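Local coordinates for protein minor fimbrium subunit Mfa5 (Porphyromonas gingivalis ATCC 33277, PDB 6TO1) that is an accessory subunit of the minor fimbriae, pili that mediate biofilm formation and adhesion onto host cells and onto other oral bacteria, at residues Ala250-Glu255 / Pro329-Pro334; Leu302-Phe307 / Ala348-Asn353; Gly574-Ile577 / Trp581-Leu584. One frame throughout, in Å; residues are numbered along the deposited sequence.

Interaction 1. Residues Ala250-Glu255 / Pro329-Pro334; sequences ADFIGE and PRFPHP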
loop_
_atom_site.group_PDB
_atom_site.type_symbol
_atom_site.label_atom_id
_atom_site.label_comp_id
_atom_site.label_asym_id
_atom_site.label_seq_id
_atom_site.Cartn_x
_atom_site.Cartn_y
_atom_site.Cartn_z
ATOM N N ALA A 250 31.139 -41.204 -12.823
ATOM C CA ALA A 250 29.757 -40.785 -13.003
ATOM C C ALA A 250 29.552 -39.317 -12.665
ATOM O O ALA A 250 28.462 -38.793 -12.875
ATOM C CB ALA A 250 28.814 -41.643 -12.159
ATOM N N ASP A 251 30.576 -38.646 -12.162
ATOM C CA ASP A 251 30.516 -37.227 -11.867
ATOM C C ASP A 251 30.883 -36.377 -13.077
ATOM O O ASP A 251 31.013 -35.153 -12.950
ATOM C CB ASP A 251 31.439 -36.943 -10.686
ATOM C CG ASP A 251 30.994 -37.652 -9.421
ATOM O OD1 ASP A 251 29.766 -37.874 -9.278
ATOM O OD2 ASP A 251 31.858 -37.951 -8.570
ATOM N N PHE A 252 31.051 -37.009 -14.242
ATOM C CA PHE A 252 31.464 -36.355 -15.473
ATOM C C PHE A 252 30.465 -36.733 -16.547
ATOM O O PHE A 252 29.699 -37.694 -16.391
ATOM C CB PHE A 252 32.891 -36.752 -15.889
ATOM C CG PHE A 252 33.906 -36.454 -14.842
ATOM C CD1 PHE A 252 34.760 -35.391 -14.974
ATOM C CD2 PHE A 252 33.994 -37.241 -13.695
ATOM C CE1 PHE A 252 35.692 -35.092 -13.980
ATOM C CE2 PHE A 252 34.887 -36.946 -12.691
ATOM C CZ PHE A 252 35.763 -35.886 -12.833
ATOM N N ILE A 253 30.483 -35.977 -17.643
ATOM C CA ILE A 253 29.531 -36.171 -18.727
ATOM C C ILE A 253 30.194 -35.816 -20.041
ATOM O O ILE A 253 31.079 -34.969 -20.100
ATOM C CB ILE A 253 28.259 -35.326 -18.468
ATOM C CG1 ILE A 253 27.152 -35.621 -19.481
ATOM C CG2 ILE A 253 28.580 -33.818 -18.513
ATOM C CD1 ILE A 253 25.850 -34.908 -19.126
ATOM N N GLY A 254 29.733 -36.469 -21.113
ATOM C CA GLY A 254 30.228 -36.216 -22.444
ATOM C C GLY A 254 29.372 -35.233 -23.236
ATOM O O GLY A 254 28.367 -34.716 -22.762
ATOM N N GLU A 255 29.792 -35.027 -24.487
ATOM C CA GLU A 255 29.121 -34.130 -25.420
ATOM C C GLU A 255 27.618 -34.373 -25.434
ATOM O O GLU A 255 27.153 -35.520 -25.460
ATOM C CB GLU A 255 29.710 -34.319 -26.834
ATOM C CG GLU A 255 31.115 -33.750 -27.038
ATOM C CD GLU A 255 31.706 -33.992 -28.426
ATOM O OE1 GLU A 255 31.226 -34.894 -29.165
ATOM O OE2 GLU A 255 32.664 -33.288 -28.783
ATOM N N PRO A 329 43.885 -37.454 -13.511
ATOM C CA PRO A 329 44.681 -38.607 -13.983
ATOM C C PRO A 329 44.285 -39.934 -13.361
ATOM O O PRO A 329 44.755 -40.988 -13.822
ATOM C CB PRO A 329 46.115 -38.218 -13.597
ATOM C CG PRO A 329 45.946 -37.342 -12.378
ATOM C CD PRO A 329 44.694 -36.516 -12.700
ATOM N N ARG A 330 43.426 -39.940 -12.352
ATOM C CA ARG A 330 43.032 -41.205 -11.754
ATOM C C ARG A 330 42.019 -41.964 -12.592
ATOM O O ARG A 330 41.713 -43.111 -12.263
ATOM C CB ARG A 330 42.458 -40.986 -10.353
ATOM C CG ARG A 330 43.510 -40.498 -9.391
ATOM C CD ARG A 330 42.922 -40.171 -8.066
ATOM N NE ARG A 330 42.241 -38.878 -8.125
ATOM C CZ ARG A 330 41.680 -38.298 -7.077
ATOM N NH1 ARG A 330 41.705 -38.892 -5.896
ATOM N NH2 ARG A 330 41.105 -37.123 -7.220
ATOM N N PHE A 331 41.503 -41.365 -13.661
ATOM C CA PHE A 331 40.533 -42.029 -14.504
ATOM C C PHE A 331 41.132 -42.271 -15.877
ATOM O O PHE A 331 41.993 -41.514 -16.330
ATOM C CB PHE A 331 39.233 -41.226 -14.648
ATOM C CG PHE A 331 38.493 -41.075 -13.352
ATOM C CD1 PHE A 331 38.365 -42.145 -12.474
ATOM C CD2 PHE A 331 37.923 -39.869 -13.005
ATOM C CE1 PHE A 331 37.695 -42.001 -11.265
ATOM C CE2 PHE A 331 37.249 -39.719 -11.782
ATOM C CZ PHE A 331 37.131 -40.767 -10.929
ATOM N N PRO A 332 40.708 -43.294 -16.553
ATOM C CA PRO A 332 41.399 -43.672 -17.791
ATOM C C PRO A 332 40.823 -43.051 -19.050
ATOM O O PRO A 332 39.931 -42.198 -19.000
ATOM C CB PRO A 332 41.221 -45.194 -17.813
ATOM C CG PRO A 332 39.819 -45.366 -17.275
ATOM C CD PRO A 332 39.661 -44.268 -16.188
ATOM N N HIS A 333 41.349 -43.489 -20.194
ATOM C CA HIS A 333 40.737 -43.286 -21.512
ATOM C C HIS A 333 39.227 -43.449 -21.406
ATOM O O HIS A 333 38.756 -44.408 -20.786
ATOM C CB HIS A 333 41.382 -44.283 -22.481
ATOM C CG HIS A 333 40.952 -44.122 -23.900
ATOM N ND1 HIS A 333 39.689 -44.459 -24.337
ATOM C CD2 HIS A 333 41.612 -43.645 -24.978
ATOM C CE1 HIS A 333 39.592 -44.203 -25.628
ATOM N NE2 HIS A 333 40.745 -43.707 -26.041
ATOM N N PRO A 334 38.413 -42.545 -21.991
ATOM C CA PRO A 334 38.784 -41.487 -22.933
ATOM C C PRO A 334 39.155 -40.149 -22.341
ATOM O O PRO A 334 39.235 -39.173 -23.094
ATOM C CB PRO A 334 37.503 -41.328 -23.783
ATOM C CG PRO A 334 36.406 -41.606 -22.785
ATOM C CD PRO A 334 36.951 -42.730 -21.911
#

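Interaction 2. Residues Leu302-Phe307 / Ala348-Asn353; sequences LPESKF and AQFAKN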
loop_
_atom_site.group_PDB
_atom_site.type_symbol
_atom_site.label_atom_id
_atom_site.label_comp_id
_atom_site.label_asym_id
_atom_site.label_seq_id
_atom_site.Cartn_x
_atom_site.Cartn_y
_atom_site.Cartn_z
ATOM N N LEU A 302 25.693 -31.949 -9.952
ATOM C CA LEU A 302 26.006 -32.747 -8.784
ATOM C C LEU A 302 25.229 -32.241 -7.578
ATOM O O LEU A 302 24.949 -31.040 -7.463
ATOM C CB LEU A 302 27.486 -32.698 -8.460
ATOM C CG LEU A 302 28.494 -33.115 -9.521
ATOM C CD1 LEU A 302 29.893 -32.955 -8.945
ATOM C CD2 LEU A 302 28.231 -34.544 -9.898
ATOM N N PRO A 303 24.921 -33.117 -6.631
ATOM C CA PRO A 303 24.385 -32.638 -5.355
ATOM C C PRO A 303 25.400 -31.808 -4.582
ATOM O O PRO A 303 26.614 -31.970 -4.711
ATOM C CB PRO A 303 24.025 -33.930 -4.601
ATOM C CG PRO A 303 24.845 -34.994 -5.231
ATOM C CD PRO A 303 25.096 -34.586 -6.667
ATOM N N GLU A 304 24.880 -30.925 -3.735
ATOM C CA GLU A 304 25.742 -30.091 -2.904
ATOM C C GLU A 304 26.646 -30.916 -1.991
ATOM O O GLU A 304 27.766 -30.493 -1.684
ATOM C CB GLU A 304 24.846 -29.126 -2.109
ATOM C CG GLU A 304 25.600 -28.086 -1.312
ATOM C CD GLU A 304 24.660 -27.131 -0.613
ATOM O OE1 GLU A 304 23.438 -27.370 -0.666
ATOM O OE2 GLU A 304 25.139 -26.138 -0.047
ATOM N N SER A 305 26.201 -32.103 -1.565
ATOM C CA SER A 305 27.024 -32.948 -0.711
ATOM C C SER A 305 28.267 -33.481 -1.418
ATOM O O SER A 305 29.182 -33.991 -0.748
ATOM C CB SER A 305 26.171 -34.116 -0.186
ATOM O OG SER A 305 25.745 -34.936 -1.261
ATOM N N LYS A 306 28.352 -33.336 -2.728
ATOM C CA LYS A 306 29.521 -33.802 -3.459
ATOM C C LYS A 306 30.708 -32.837 -3.413
ATOM O O LYS A 306 31.813 -33.233 -3.803
ATOM C CB LYS A 306 29.118 -34.086 -4.907
ATOM C CG LYS A 306 28.731 -35.537 -5.153
ATOM C CD LYS A 306 30.004 -36.316 -5.519
ATOM C CE LYS A 306 29.716 -37.706 -5.907
ATOM N NZ LYS A 306 30.986 -38.450 -5.955
ATOM N N PHE A 307 30.532 -31.590 -2.975
ATOM C CA PHE A 307 31.647 -30.660 -2.954
ATOM C C PHE A 307 32.255 -30.557 -1.567
ATOM O O PHE A 307 31.546 -30.564 -0.552
ATOM C CB PHE A 307 31.230 -29.269 -3.433
ATOM C CG PHE A 307 30.907 -29.210 -4.888
ATOM C CD1 PHE A 307 31.901 -29.276 -5.839
ATOM C CD2 PHE A 307 29.591 -29.100 -5.313
ATOM C CE1 PHE A 307 31.576 -29.232 -7.210
ATOM C CE2 PHE A 307 29.272 -29.046 -6.633
ATOM C CZ PHE A 307 30.276 -29.102 -7.595
ATOM N N ALA A 348 25.609 -22.155 -8.599
ATOM C CA ALA A 348 24.481 -21.255 -8.740
ATOM C C ALA A 348 23.167 -21.994 -8.578
ATOM O O ALA A 348 22.202 -21.413 -8.092
ATOM C CB ALA A 348 24.530 -20.541 -10.083
ATOM N N GLN A 349 23.103 -23.267 -8.982
ATOM C CA GLN A 349 21.857 -24.018 -8.832
ATOM C C GLN A 349 21.462 -24.136 -7.364
ATOM O O GLN A 349 20.270 -24.075 -7.027
ATOM C CB GLN A 349 21.980 -25.414 -9.452
ATOM C CG GLN A 349 20.636 -26.140 -9.527
ATOM C CD GLN A 349 19.605 -25.389 -10.371
ATOM O OE1 GLN A 349 19.851 -25.044 -11.515
ATOM N NE2 GLN A 349 18.452 -25.131 -9.791
ATOM N N PHE A 350 22.444 -24.318 -6.472
ATOM C CA PHE A 350 22.134 -24.382 -5.047
ATOM C C PHE A 350 21.540 -23.057 -4.587
ATOM O O PHE A 350 20.593 -23.038 -3.792
ATOM C CB PHE A 350 23.374 -24.722 -4.209
ATOM C CG PHE A 350 24.125 -25.943 -4.692
ATOM C CD1 PHE A 350 23.438 -27.060 -5.165
ATOM C CD2 PHE A 350 25.506 -25.962 -4.691
ATOM C CE1 PHE A 350 24.118 -28.173 -5.625
ATOM C CE2 PHE A 350 26.176 -27.063 -5.153
ATOM C CZ PHE A 350 25.494 -28.159 -5.618
ATOM N N ALA A 351 22.073 -21.939 -5.097
ATOM C CA ALA A 351 21.517 -20.624 -4.765
ATOM C C ALA A 351 20.093 -20.478 -5.296
ATOM O O ALA A 351 19.212 -19.955 -4.597
ATOM C CB ALA A 351 22.397 -19.518 -5.343
ATOM N N LYS A 352 19.851 -20.952 -6.529
ATOM C CA LYS A 352 18.504 -20.882 -7.088
ATOM C C LYS A 352 17.539 -21.740 -6.286
ATOM O O LYS A 352 16.389 -21.346 -6.056
ATOM C CB LYS A 352 18.501 -21.321 -8.554
ATOM C CG LYS A 352 19.319 -20.440 -9.513
ATOM C CD LYS A 352 19.597 -21.166 -10.831
ATOM C CE LYS A 352 20.628 -20.413 -11.648
ATOM N NZ LYS A 352 20.837 -21.035 -12.986
ATOM N N ASN A 353 17.985 -22.914 -5.856
ATOM C CA ASN A 353 17.160 -23.784 -5.035
ATOM C C ASN A 353 16.788 -23.129 -3.712
ATOM O O ASN A 353 15.740 -23.442 -3.152
ATOM C CB ASN A 353 17.886 -25.107 -4.772
ATOM C CG ASN A 353 18.023 -25.947 -6.013
ATOM O OD1 ASN A 353 17.423 -25.659 -7.035
ATOM N ND2 ASN A 353 18.869 -26.980 -5.939
#

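Interaction 3. Residues Gly574-Ile577 / Trp581-Leu584; sequences GGHI and WIKL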
loop_
_atom_site.group_PDB
_atom_site.type_symbol
_atom_site.label_atom_id
_atom_site.label_comp_id
_atom_site.label_asym_id
_atom_site.label_seq_id
_atom_site.Cartn_x
_atom_site.Cartn_y
_atom_site.Cartn_z
ATOM N N GLY A 574 -29.529 40.853 15.158
ATOM C CA GLY A 574 -28.748 40.272 14.094
ATOM C C GLY A 574 -28.551 38.787 14.281
ATOM O O GLY A 574 -28.805 38.221 15.343
ATOM N N GLY A 575 -28.092 38.150 13.215
ATOM C CA GLY A 575 -27.744 36.754 13.244
ATOM C C GLY A 575 -28.827 35.833 12.735
ATOM O O GLY A 575 -28.527 34.701 12.341
ATOM N N HIS A 576 -30.071 36.284 12.725
ATOM C CA HIS A 576 -31.159 35.447 12.249
ATOM C C HIS A 576 -31.234 35.488 10.735
ATOM O O HIS A 576 -30.747 36.413 10.083
ATOM C CB HIS A 576 -32.449 35.890 12.928
ATOM C CG HIS A 576 -32.286 36.058 14.407
ATOM N ND1 HIS A 576 -31.770 35.066 15.209
ATOM C CD2 HIS A 576 -32.517 37.116 15.223
ATOM C CE1 HIS A 576 -31.712 35.492 16.460
ATOM N NE2 HIS A 576 -32.163 36.733 16.495
ATOM N N ILE A 577 -31.801 34.426 10.174
ATOM C CA ILE A 577 -31.846 34.237 8.734
ATOM C C ILE A 577 -33.300 34.132 8.303
ATOM O O ILE A 577 -33.995 33.177 8.676
ATOM C CB ILE A 577 -31.068 32.985 8.298
ATOM C CG1 ILE A 577 -29.601 33.075 8.718
ATOM C CG2 ILE A 577 -31.214 32.811 6.816
ATOM C CD1 ILE A 577 -28.840 31.721 8.603
ATOM N N TRP A 581 -35.226 31.250 10.609
ATOM C CA TRP A 581 -34.119 30.602 11.318
ATOM C C TRP A 581 -33.556 31.493 12.421
ATOM O O TRP A 581 -32.891 32.502 12.162
ATOM C CB TRP A 581 -33.033 30.181 10.323
ATOM C CG TRP A 581 -33.527 29.340 9.219
ATOM C CD1 TRP A 581 -33.754 29.723 7.933
ATOM C CD2 TRP A 581 -33.837 27.944 9.276
ATOM N NE1 TRP A 581 -34.212 28.664 7.196
ATOM C CE2 TRP A 581 -34.275 27.560 8.004
ATOM C CE3 TRP A 581 -33.814 26.990 10.296
ATOM C CZ2 TRP A 581 -34.662 26.253 7.708
ATOM C CZ3 TRP A 581 -34.214 25.691 10.000
ATOM C CH2 TRP A 581 -34.624 25.337 8.729
ATOM N N ILE A 582 -33.801 31.097 13.664
ATOM C CA ILE A 582 -33.384 31.854 14.840
ATOM C C ILE A 582 -32.028 31.331 15.288
ATOM O O ILE A 582 -31.899 30.158 15.660
ATOM C CB ILE A 582 -34.422 31.738 15.971
ATOM C CG1 ILE A 582 -35.784 32.197 15.445
ATOM C CG2 ILE A 582 -33.956 32.457 17.186
ATOM C CD1 ILE A 582 -36.948 31.864 16.364
ATOM N N LYS A 583 -31.030 32.207 15.271
ATOM C CA LYS A 583 -29.683 31.827 15.667
ATOM C C LYS A 583 -29.645 31.380 17.120
ATOM O O LYS A 583 -30.142 32.071 18.016
ATOM C CB LYS A 583 -28.736 33.004 15.463
ATOM C CG LYS A 583 -27.266 32.693 15.771
ATOM C CD LYS A 583 -26.353 33.610 14.959
ATOM C CE LYS A 583 -24.881 33.190 15.068
ATOM N NZ LYS A 583 -24.063 33.830 13.998
ATOM N N LEU A 584 -29.009 30.232 17.354
ATOM C CA LEU A 584 -28.968 29.602 18.658
ATOM C C LEU A 584 -27.632 29.849 19.341
ATOM O O LEU A 584 -26.607 30.046 18.680
ATOM C CB LEU A 584 -29.195 28.097 18.530
ATOM C CG LEU A 584 -30.541 27.657 17.989
ATOM C CD1 LEU A 584 -30.631 26.158 17.809
ATOM C CD2 LEU A 584 -31.675 28.177 18.916
HETATM O O HOH W 1 -26.241 34.071 11.542
#

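Interaction 1. Residues Ala250-Glu255 / Pro329-Pro334
The rings of Phe252 and Phe331 meet obliquely, neither stacked nor edge-to-face. Their planes stand at 78° and their centroids lie 5.9 Å apart. Each ring offers one corner, with Phe252 CE2 3.8 Å from Phe331 CE2. Two tyrosines of strand 336-338 also pack on the rings: Phe252 pairs edge-to-face with Tyr338, and Phe331 pairs edge-to-face with Tyr336. In both phenylalanines CG stands anti to the carbonyl carbon, with chi1 -57° in Phe252 and -64° in Phe331, and the two side chains point toward each other. The backbones stay well apart, since Phe252 CA and Phe331 CA are 10.7 Å from each other. No hydrogen bond crosses, and the contact is small and apolar. Phe252 is buried, while Phe331 keeps part of its surface exposed. Val247 packs on Phe252 and Thr249 on Phe331. Phe252 belongs to the edge strand 252-253 of a small four-stranded mixed sheet, where Ile253 bonds to Val297 of strand 296-298. Phe331 sits in the loop that joins the opposite edge strand, 326-327, to strand 336-338, and helix 262-272 packs against Ile253.

Interaction 2. Residues Leu302-Phe307 / Ala348-Asn353
This is a buried, mainly apolar contact in which one aromatic ring of a helix plugs into a short 3-10 turn. Phe350, near the C-terminal end of helix 340-353, is the one residue of 348-353 that touches the turn and its flanks. The turn is Glu304-Lys306, in the long connection between strands 296-298 and 326-327. Glu304 CB sits over one face of the Phe350 ring, 3.7 Å from its centroid and 11° off the normal. This is a CH-pi contact. The backbone of the turn closes on the far end of the ring, where Glu304 CA lies 3.3 Å from Phe350 CZ. With CG anti to the backbone N (chi1 -174°), the extended Glu304 chain runs across the same face, and its carboxylate plane is turned only 10° from the ring plane. The carboxylate reaches Arg217 of helix 209-220 in a salt bridge through OE2. Helix 340-353 leads into strand 357-362 of the six-stranded mixed sheet, part of the von Willebrand factor type A fold, in which helices cover a central sheet. At the ring edge, in its plane, Leu302 O approaches Phe350 CZ to 3.5 Å. Phe307 also meets this edge, its CE2 4.0 Å from Phe350 CE2. Within the turn, Phe307 N bonds to Glu304 O at 3.2 Å. Gln210 of helix 209-220 touches Phe307, and Arg217 also packs on Phe350. Leu302 N is held by Asn346 OD1, one helical turn before Phe350.

Interaction 3. Residues Gly574-Ile577 / Trp581-Leu584
Ile577 and Trp581 form a single antiparallel bridge, a hydrogen-bonded pair whose CA atoms are 5.0 Å apart. The bridge closes a tight antiparallel turn with three residues between its ends. It lies by the mixed sheet that contains strands 530-539 and 582-583. Ile577 N bonds to Trp581 O at 3.0 Å, in the carbonyl plane. This bond is nearly straight, at 171°. Trp581 N returns to Ile577 O at 3.0 Å. Ile577 CB packs on Trp581 CB, and Ile577 O lies at the edge of the indole, near its plane. Beyond the bridge a side chain takes over from the backbone. Lys583 N donates to His576 ND1 at 3.0 Å. The angle is 156°, and the donor lies within 6° of the imidazole plane. This bond identifies ND1 as an acceptor and holds the ring beside strand 582-583. His576 CG lies anti to its carbonyl carbon, which turns the ring toward that strand. Its CE1 also touches Ile582 CG2. On its other side the strand pairs with strand 530-539, through Ile582 and Gly531, and Tyr530 packs on both Ile577 and Trp581. The Trp581 side chain also touches Asn107 and Pro108. Gly575 has a positive phi, and its CA lies close to the Lys583 chain. That chain runs extended past Gly575 O, which accepts a hydrogen bond from a water; the same water is weakly bonded to Lys583 NZ.

From the N terminus, 250-255 comes first, then 302-307, 329-334 and 348-353. Interactions 1 and 2 therefore cross: each closes a long loop that starts or ends inside the other. Interaction 1 ties the edge strand 252-253 to the loop before strand 336-338. Interaction 2 ties the connection after strand 296-298 to helix 340-353. They touch directly through a salt bridge, Asp251 OD2 to Lys306 NZ at 2.8 Å, and by packing of Asp251 on Leu302. Interaction 3 follows in series and closes a local loop of three intervening residues. It lies on the opposite side of the chain's centre, its nearest atoms about 71 Å from those of interaction 2.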